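B-129 (PDB 2WBT) is essential for virus function and carries two tandem C2H2-type zinc fingers, through which it probably binds DNA. Local coordinates at residues V76-C80 and H93-E98; C103-K108 and H119-H124. One frame throughout, in Å; residues are numbered along the deposited sequence.

Contact 1 of 2, residues V76-C80 and H93-E98; sequences VCPLC and HIRYTE. With ZN (zinc ion), chain C.
This is the zinc centre of the first C2H2-type finger, with glutamate as fourth ligand in place of the second histidine. Residues 77-80 form the Cys-x-x-Cys turn; residues 93-98 are the last turn of helix 87-96 and the loop beyond it. The CA atoms of Cys77 and Ile94 are nearest, 7.4 Å apart, and those of Leu79 and Glu98 7.7 Å apart. Metal bonds: Cys77 SG 2.3 Å, Cys80 SG 2.2 Å, His93 NE2 2.3 Å and Glu98 OE1 2.2 Å from ZN. Cys77 is t and Cys80 p, so the two sulfurs converge on one ion. His93 (t) turns its ring edge to Cys77 SG, 3.6 Å from His93 NE2. Backbone: Thr97 N bonds His93 O at 2.7 Å, winding the chain so that Glu98 comes round to the metal; Glu98 OE2 takes a hydrogen bond from the backbone N of Thr100. Two aliphatic side chains pack beside the ligands: Ile94 CG1 lies 4.0 Å from Cys77 SG, and Leu79, which also packs on Leu117 and Val120 of helix 113-122, lies against the aliphatic part of the glutamate, Leu79 CD1 being 3.5 Å from Glu98 CG.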
loop_
_atom_site.group_PDB
_atom_site.type_symbol
_atom_site.label_atom_id
_atom_site.label_comp_id
_atom_site.label_asym_id
_atom_site.label_seq_id
_atom_site.Cartn_x
_atom_site.Cartn_y
_atom_site.Cartn_z
ATOM N N VAL A 76 11.312 -7.564 10.037
ATOM C CA VAL A 76 10.033 -7.306 10.692
ATOM C C VAL A 76 9.146 -8.544 10.622
ATOM O O VAL A 76 9.197 -9.308 9.657
ATOM C CB VAL A 76 9.290 -6.126 10.026
ATOM C CG1 VAL A 76 8.043 -5.757 10.818
ATOM C CG2 VAL A 76 10.211 -4.921 9.896
ATOM N N CYS A 77 8.336 -8.727 11.655
ATOM C CA CYS A 77 7.387 -9.833 11.725
ATOM C C CYS A 77 6.042 -9.407 11.127
ATOM O O CYS A 77 5.470 -8.400 11.547
ATOM C CB CYS A 77 7.191 -10.271 13.175
ATOM S SG CYS A 77 6.131 -11.701 13.382
ATOM N N PRO A 78 5.519 -10.178 10.158
ATOM C CA PRO A 78 4.259 -9.797 9.519
ATOM C C PRO A 78 3.065 -9.797 10.472
ATOM O O PRO A 78 2.162 -8.976 10.316
ATOM C CB PRO A 78 4.077 -10.866 8.433
ATOM C CG PRO A 78 5.421 -11.478 8.255
ATOM C CD PRO A 78 6.044 -11.435 9.601
ATOM N N LEU A 79 3.069 -10.702 11.448
ATOM C CA LEU A 79 1.948 -10.833 12.376
ATOM C C LEU A 79 1.905 -9.731 13.440
ATOM O O LEU A 79 0.822 -9.230 13.748
ATOM C CB LEU A 79 1.951 -12.214 13.038
ATOM C CG LEU A 79 1.952 -13.427 12.099
ATOM C CD1 LEU A 79 1.930 -14.717 12.906
ATOM C CD2 LEU A 79 0.778 -13.383 11.130
ATOM N N CYS A 80 3.052 -9.350 14.000
ATOM C CA CYS A 80 3.065 -8.264 14.996
ATOM C C CYS A 80 3.678 -6.942 14.519
ATOM O O CYS A 80 3.495 -5.914 15.177
ATOM C CB CYS A 80 3.715 -8.713 16.309
ATOM S SG CYS A 80 5.552 -9.039 16.209
ATOM N N HIS A 93 11.979 -15.241 17.282
ATOM C CA HIS A 93 10.682 -14.700 17.704
ATOM C C HIS A 93 9.534 -15.451 17.055
ATOM O O HIS A 93 8.564 -15.806 17.724
ATOM C CB HIS A 93 10.572 -13.210 17.361
ATOM C CG HIS A 93 9.163 -12.683 17.339
ATOM N ND1 HIS A 93 8.482 -12.316 18.479
ATOM C CD2 HIS A 93 8.323 -12.431 16.305
ATOM C CE1 HIS A 93 7.280 -11.874 18.153
ATOM N NE2 HIS A 93 7.158 -11.932 16.839
ATOM N N ILE A 94 9.640 -15.672 15.749
ATOM C CA ILE A 94 8.595 -16.372 15.003
ATOM C C ILE A 94 8.471 -17.823 15.460
ATOM O O ILE A 94 7.361 -18.329 15.633
ATOM C CB ILE A 94 8.851 -16.318 13.482
ATOM C CG1 ILE A 94 8.478 -14.938 12.937
ATOM C CG2 ILE A 94 8.040 -17.383 12.753
ATOM C CD1 ILE A 94 8.869 -14.727 11.489
ATOM N N ARG A 95 9.609 -18.480 15.662
ATOM C CA ARG A 95 9.618 -19.880 16.081
ATOM C C ARG A 95 9.093 -20.082 17.505
ATOM O O ARG A 95 8.314 -21.005 17.749
ATOM C CB ARG A 95 11.022 -20.476 15.959
ATOM C CG ARG A 95 11.101 -21.920 16.420
ATOM C CD ARG A 95 12.339 -22.614 15.908
ATOM N NE ARG A 95 12.408 -23.992 16.387
ATOM C CZ ARG A 95 13.371 -24.856 16.075
ATOM N NH1 ARG A 95 14.370 -24.498 15.273
ATOM N NH2 ARG A 95 13.336 -26.089 16.568
ATOM N N TYR A 96 9.512 -19.224 18.434
ATOM C CA TYR A 96 9.230 -19.437 19.862
ATOM C C TYR A 96 8.260 -18.443 20.515
ATOM O O TYR A 96 7.619 -18.785 21.511
ATOM C CB TYR A 96 10.540 -19.450 20.655
ATOM C CG TYR A 96 11.468 -20.583 20.278
ATOM C CD1 TYR A 96 11.285 -21.861 20.799
ATOM C CD2 TYR A 96 12.529 -20.378 19.400
ATOM C CE1 TYR A 96 12.136 -22.906 20.455
ATOM C CE2 TYR A 96 13.384 -21.414 19.050
ATOM C CZ TYR A 96 13.182 -22.676 19.580
ATOM O OH TYR A 96 14.026 -23.706 19.237
ATOM N N THR A 97 8.143 -17.235 19.968
ATOM C CA THR A 97 7.452 -16.135 20.666
ATOM C C THR A 97 6.162 -15.615 20.004
ATOM O O THR A 97 5.322 -15.023 20.685
ATOM C CB THR A 97 8.418 -14.945 20.890
ATOM O OG1 THR A 97 9.653 -15.423 21.439
ATOM C CG2 THR A 97 7.812 -13.918 21.840
ATOM N N GLU A 98 5.997 -15.834 18.701
ATOM C CA GLU A 98 4.827 -15.319 17.979
ATOM C C GLU A 98 3.661 -16.314 18.036
ATOM O O GLU A 98 3.731 -17.389 17.437
ATOM C CB GLU A 98 5.196 -15.002 16.524
ATOM C CG GLU A 98 4.049 -14.456 15.675
ATOM C CD GLU A 98 3.266 -13.361 16.379
ATOM O OE1 GLU A 98 3.819 -12.250 16.559
ATOM O OE2 GLU A 98 2.102 -13.616 16.755
HETATM ZN ZN ZN C . 5.391 -11.181 15.542
#

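Contact 2 of 2, residues C103-K108 and H119-H124; sequences CPVCKK and HVCKKH. With ZN (zinc ion), chain D.
A zinc-centred contact closes the second C2H2-type finger, joining the Cys-x-x-Cys loop 103-108 to residues 119-124, the C-terminal end of helix 113-122 and the turn after it. The ligand set is the classical Cys2His2: Cys103 SG 2.3 Å, Cys106 SG 2.1 Å, His119 NE2 2.0 Å and His124 NE2 2.2 Å from ZN. Cys103 and Val120 set the register, their CA atoms 6.6 Å apart. The loop is folded back on itself: Lys107 N bonds Cys103 O at 2.9 Å, Cys103 N bonds Lys108 O at 3.2 Å, and Lys107 turns the chain with positive phi (75°). Val105 N donates to Cys103 SG at 3.5 Å, so this metal-bound sulfur also holds the turn. Cys103 is t and Cys106 p. Across the site, His119 is t and His124 m, and as co-ligands His119 NE2 and His124 NE2 lie 3.1 Å apart. Lys123 N bonds His119 O at 2.9 Å where the helix ends. Apolar groups flank the metal: Val105 CB sits over the face of the His124 ring, 3.8 Å from its centroid, a CH-pi contact, while Val120 CG2 lies 3.4 Å from Cys103 SG and 4.2 Å from Pro104 CD. Beyond the coordination sphere, Cys121 is tied by a disulfide to Cys127. On the outer side Lys108 (t) reaches along the His119 ring, and one water accepts hydrogen bonds from Lys108 NZ at 2.8 Å and His119 ND1 at 2.9 Å.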
loop_
_atom_site.group_PDB
_atom_site.type_symbol
_atom_site.label_atom_id
_atom_site.label_comp_id
_atom_site.label_asym_id
_atom_site.label_seq_id
_atom_site.Cartn_x
_atom_site.Cartn_y
_atom_site.Cartn_z
ATOM N N CYS A 103 -4.907 -12.948 11.323
ATOM C CA CYS A 103 -4.148 -12.179 10.342
ATOM C C CYS A 103 -4.372 -10.684 10.573
ATOM O O CYS A 103 -5.523 -10.228 10.527
ATOM C CB CYS A 103 -4.547 -12.575 8.917
ATOM S SG CYS A 103 -3.881 -11.487 7.628
ATOM N N PRO A 104 -3.274 -9.914 10.797
ATOM C CA PRO A 104 -3.391 -8.490 11.140
ATOM C C PRO A 104 -4.070 -7.660 10.048
ATOM O O PRO A 104 -4.488 -6.529 10.301
ATOM C CB PRO A 104 -1.930 -8.048 11.301
ATOM C CG PRO A 104 -1.154 -9.014 10.500
ATOM C CD PRO A 104 -1.857 -10.314 10.696
ATOM N N VAL A 105 -4.177 -8.236 8.853
ATOM C CA VAL A 105 -4.714 -7.553 7.684
ATOM C C VAL A 105 -6.211 -7.822 7.494
ATOM O O VAL A 105 -7.017 -6.892 7.515
ATOM C CB VAL A 105 -3.956 -7.977 6.405
ATOM C CG1 VAL A 105 -4.372 -7.112 5.226
ATOM C CG2 VAL A 105 -2.449 -7.892 6.622
ATOM N N CYS A 106 -6.570 -9.091 7.318
ATOM C CA CYS A 106 -7.951 -9.482 6.972
ATOM C C CYS A 106 -8.784 -10.026 8.134
ATOM O O CYS A 106 -10.001 -10.150 8.010
ATOM C CB CYS A 106 -7.948 -10.502 5.834
ATOM S SG CYS A 106 -7.579 -12.186 6.348
ATOM N N LYS A 107 -8.134 -10.369 9.243
ATOM C CA LYS A 107 -8.830 -10.795 10.467
ATOM C C LYS A 107 -9.406 -12.211 10.410
ATOM O O LYS A 107 -10.320 -12.549 11.167
ATOM C CB LYS A 107 -9.935 -9.798 10.838
ATOM C CG LYS A 107 -9.417 -8.402 11.071
ATOM C CD LYS A 107 -8.718 -8.314 12.413
ATOM C CE LYS A 107 -7.700 -7.196 12.443
ATOM N NZ LYS A 107 -7.436 -6.727 13.831
ATOM N N LYS A 108 -8.840 -13.025 9.527
ATOM C CA LYS A 108 -9.212 -14.423 9.388
ATOM C C LYS A 108 -8.434 -15.249 10.412
ATOM O O LYS A 108 -7.278 -14.937 10.705
ATOM C CB LYS A 108 -8.888 -14.890 7.974
ATOM C CG LYS A 108 -9.368 -16.275 7.649
ATOM C CD LYS A 108 -8.818 -16.729 6.320
ATOM C CE LYS A 108 -8.786 -18.210 6.269
ATOM N NZ LYS A 108 -8.381 -18.701 4.914
ATOM N N HIS A 119 -0.749 -17.695 5.271
ATOM C CA HIS A 119 -1.871 -16.896 4.772
ATOM C C HIS A 119 -1.462 -15.460 4.447
ATOM O O HIS A 119 -1.786 -14.951 3.371
ATOM C CB HIS A 119 -3.034 -16.902 5.773
ATOM C CG HIS A 119 -4.015 -15.787 5.567
ATOM N ND1 HIS A 119 -5.070 -15.857 4.668
ATOM C CD2 HIS A 119 -4.109 -14.578 6.173
ATOM C CE1 HIS A 119 -5.760 -14.731 4.721
ATOM N NE2 HIS A 119 -5.197 -13.937 5.627
ATOM N N VAL A 120 -0.752 -14.812 5.368
ATOM C CA VAL A 120 -0.326 -13.422 5.169
ATOM C C VAL A 120 0.661 -13.290 4.000
ATOM O O VAL A 120 0.778 -12.224 3.396
ATOM C CB VAL A 120 0.282 -12.823 6.459
ATOM C CG1 VAL A 120 0.776 -11.400 6.221
ATOM C CG2 VAL A 120 -0.740 -12.844 7.584
ATOM N N CYS A 121 1.359 -14.377 3.684
ATOM C CA CYS A 121 2.247 -14.418 2.522
ATOM C C CYS A 121 1.491 -14.758 1.235
ATOM O O CYS A 121 1.712 -14.132 0.202
ATOM C CB CYS A 121 3.360 -15.444 2.739
ATOM S SG CYS A 121 4.519 -15.600 1.348
ATOM N N LYS A 122 0.615 -15.755 1.296
ATOM C CA LYS A 122 -0.100 -16.223 0.102
ATOM C C LYS A 122 -1.167 -15.258 -0.397
ATOM O O LYS A 122 -1.299 -15.063 -1.604
ATOM C CB LYS A 122 -0.756 -17.578 0.355
ATOM C CG LYS A 122 0.189 -18.759 0.221
ATOM C CD LYS A 122 -0.519 -20.101 0.432
ATOM C CE LYS A 122 -1.679 -20.030 1.430
ATOM N NZ LYS A 122 -2.030 -21.379 1.970
ATOM N N LYS A 123 -1.936 -14.675 0.520
ATOM C CA LYS A 123 -3.060 -13.812 0.135
ATOM C C LYS A 123 -2.875 -12.325 0.453
ATOM O O LYS A 123 -3.746 -11.519 0.125
ATOM C CB LYS A 123 -4.368 -14.345 0.734
ATOM C CG LYS A 123 -5.020 -15.396 -0.157
ATOM C CD LYS A 123 -6.003 -16.279 0.585
ATOM C CE LYS A 123 -7.305 -15.562 0.880
ATOM N NZ LYS A 123 -8.270 -16.482 1.545
ATOM N N HIS A 124 -1.763 -11.959 1.088
ATOM C CA HIS A 124 -1.425 -10.536 1.279
ATOM C C HIS A 124 -0.026 -10.187 0.794
ATOM O O HIS A 124 0.354 -9.010 0.750
ATOM C CB HIS A 124 -1.610 -10.144 2.740
ATOM C CG HIS A 124 -2.986 -10.421 3.251
ATOM N ND1 HIS A 124 -4.052 -9.588 2.990
ATOM C CD2 HIS A 124 -3.480 -11.452 3.973
ATOM C CE1 HIS A 124 -5.141 -10.086 3.546
ATOM N NE2 HIS A 124 -4.822 -11.217 4.150
HETATM ZN ZN ZN D . -5.473 -11.970 6.093
HETATM O O HOH W 1 -5.783 -18.514 3.850
#

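In the fold
Contacts 1 and 2 are the zinc sites of two fingers that follow each other in the chain: the first closes at Glu98 before the second opens at Cys103, and each pairs a Cys-x-x-Cys turn with the end of its own helix, 87-96 or 113-122. Their centres are 14 Å apart, and the fingers touch directly. Pro78 and Leu79 of contact 1 pack on Pro104 and Val120 of contact 2, with Leu79 CD2 3.9 Å from Val120 CG2 and Pro78 O 3.3 Å from Pro104 CG. Tyr62 of helix 60-72 reaches both, bonding Pro78 O and packing against Pro104 and Val105. The packing between them is consistent with the two fingers forming one unit.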